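Local coordinates for ribosomal-protein-alanine acetyltransferase (Clostridium acetobutylicum, PDB 3DNS) that probably acetylates the N-terminal alanine of a ribosomal protein, the present chain being the N-terminal domain of a longer GNAT-family enzyme, at residues T62-I67 and T94-E99. Numbering follows the deposited sequence.
Sequences TYIKEI and TQPFVE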
# COMPACT_ATOMS: atom_id res chain seq x y z
N THR A 62 -7.10 -2.37 13.82
CA THR A 62 -8.19 -3.32 13.81
C THR A 62 -7.99 -4.28 12.63
O THR A 62 -8.35 -5.46 12.72
CB THR A 62 -9.61 -2.64 13.64
OG1 THR A 62 -9.79 -1.59 14.60
CG2 THR A 62 -10.72 -3.64 13.82
N TYR A 63 -7.45 -3.78 11.52
CA TYR A 63 -7.27 -4.59 10.30
C TYR A 63 -6.13 -5.55 10.46
O TYR A 63 -6.23 -6.73 10.15
CB TYR A 63 -7.08 -3.70 9.05
CG TYR A 63 -8.38 -3.28 8.39
CD1 TYR A 63 -9.40 -2.65 9.11
CD2 TYR A 63 -8.60 -3.53 7.02
CE1 TYR A 63 -10.62 -2.24 8.47
CE2 TYR A 63 -9.79 -3.15 6.39
CZ TYR A 63 -10.79 -2.51 7.11
OH TYR A 63 -11.94 -2.16 6.44
N ILE A 64 -5.01 -5.06 10.99
CA ILE A 64 -3.87 -5.92 11.29
C ILE A 64 -4.27 -7.07 12.20
O ILE A 64 -3.88 -8.20 11.96
CB ILE A 64 -2.73 -5.11 11.87
CG1 ILE A 64 -2.28 -4.01 10.88
CG2 ILE A 64 -1.53 -5.99 12.20
CD1 ILE A 64 -2.27 -4.48 9.49
N LYS A 65 -5.00 -6.75 13.27
CA LYS A 65 -5.53 -7.77 14.19
C LYS A 65 -6.33 -8.82 13.44
O LYS A 65 -6.23 -10.03 13.75
CB LYS A 65 -6.41 -7.15 15.29
CG LYS A 65 -5.65 -6.72 16.52
CD LYS A 65 -6.56 -6.18 17.65
CE LYS A 65 -6.47 -4.66 17.81
NZ LYS A 65 -6.94 -4.20 19.19
N GLU A 66 -7.16 -8.37 12.51
CA GLU A 66 -7.97 -9.30 11.72
C GLU A 66 -7.07 -10.16 10.84
O GLU A 66 -7.25 -11.39 10.75
CB GLU A 66 -9.00 -8.56 10.87
CG GLU A 66 -9.79 -9.48 9.95
CD GLU A 66 -10.91 -8.75 9.25
OE1 GLU A 66 -11.81 -8.24 9.92
OE2 GLU A 66 -10.91 -8.69 8.02
N ILE A 67 -6.09 -9.56 10.20
CA ILE A 67 -5.24 -10.32 9.28
C ILE A 67 -4.55 -11.45 10.06
O ILE A 67 -4.54 -12.60 9.67
CB ILE A 67 -4.21 -9.36 8.57
CG1 ILE A 67 -4.95 -8.39 7.64
CG2 ILE A 67 -3.09 -10.14 7.82
CD1 ILE A 67 -4.17 -7.09 7.30
N THR A 94 2.96 -2.59 16.86
CA THR A 94 3.16 -3.83 17.64
C THR A 94 1.98 -4.14 18.57
O THR A 94 1.86 -5.23 19.18
CB THR A 94 4.48 -3.77 18.45
OG1 THR A 94 4.35 -2.83 19.52
CG2 THR A 94 5.65 -3.35 17.59
N GLN A 95 1.10 -3.16 18.68
CA GLN A 95 -0.07 -3.24 19.54
C GLN A 95 -0.97 -4.43 19.19
O GLN A 95 -1.36 -5.21 20.09
CB GLN A 95 -0.80 -1.90 19.43
CG GLN A 95 -2.26 -1.91 19.78
CD GLN A 95 -2.86 -0.53 19.65
OE1 GLN A 95 -2.35 0.30 18.88
NE2 GLN A 95 -3.93 -0.25 20.41
N PRO A 96 -1.30 -4.62 17.89
CA PRO A 96 -2.16 -5.73 17.56
C PRO A 96 -1.55 -7.06 18.00
O PRO A 96 -2.27 -7.94 18.45
CB PRO A 96 -2.27 -5.67 16.03
CG PRO A 96 -1.91 -4.29 15.66
CD PRO A 96 -0.89 -3.88 16.69
N PHE A 97 -0.24 -7.21 17.88
CA PHE A 97 0.42 -8.47 18.24
C PHE A 97 0.31 -8.74 19.73
O PHE A 97 0.03 -9.88 20.18
CB PHE A 97 1.89 -8.43 17.88
CG PHE A 97 2.15 -8.48 16.44
CD1 PHE A 97 2.34 -9.69 15.81
CD2 PHE A 97 2.22 -7.28 15.69
CE1 PHE A 97 2.57 -9.74 14.44
CE2 PHE A 97 2.44 -7.32 14.35
CZ PHE A 97 2.63 -8.56 13.71
N VAL A 98 0.56 -7.72 20.52
CA VAL A 98 0.54 -7.87 21.98
C VAL A 98 -0.91 -8.15 22.46
O VAL A 98 -1.15 -8.97 23.34
CB VAL A 98 1.26 -6.64 22.66
CG1 VAL A 98 1.26 -6.72 24.19
CG2 VAL A 98 2.72 -6.57 22.15
N GLU A 99 -1.88 -7.47 21.86
CA GLU A 99 -3.28 -7.67 22.23
C GLU A 99 -3.83 -9.06 21.85
O GLU A 99 -4.80 -9.54 22.44
CB GLU A 99 -4.13 -6.55 21.60
CG GLU A 99 -3.76 -5.18 22.16
CD GLU A 99 -4.51 -4.02 21.53
OE1 GLU A 99 -5.11 -4.20 20.45
OE2 GLU A 99 -4.49 -2.91 22.12
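The pyrrolidine ring of Pro96 offers its CB-CG edge to helix 61-78: Ile64 CG2 lies beyond that edge, 3.9 Å from Pro96 CG, while Lys65 CG, 3.6 Å from Pro96 CB, is offset to the opposite side of the ring's mean plane, the lysine chain passing at about a right angle. The flat group at the polar end is the carboxylate of Glu99. Gln95 NE2 reaches Glu99 OE2 from above the carboxylate plane, 38° out of it, in a hydrogen bond of 3.2 Å; the acceptor lies in the amide plane of Gln95. Toward the other oxygen, OE1, comes Lys65 NZ in a salt bridge modelled too short for its detail to be trusted. In Ile64, chi1 of -59° sets CG1 beside the backbone N and leaves CG2 anti to it, facing the proline; the side chain also packs on Ile53. Buried Ile64 and Pro96 thus make the apolar part, while the polar side chains lie toward solvent. The short segment axes, 9.0 Å apart, cross at -51°. Ile67 and Phe97 both touch Met51 of strand 46-53, placing the two helices on one face of the sheet. Helix 61-78 is the beta-alpha-beta crossover helix between parallel strands 46-53 and 83-89, and the short helix 95-99 after the second strand packs on it, as in the GNAT fold.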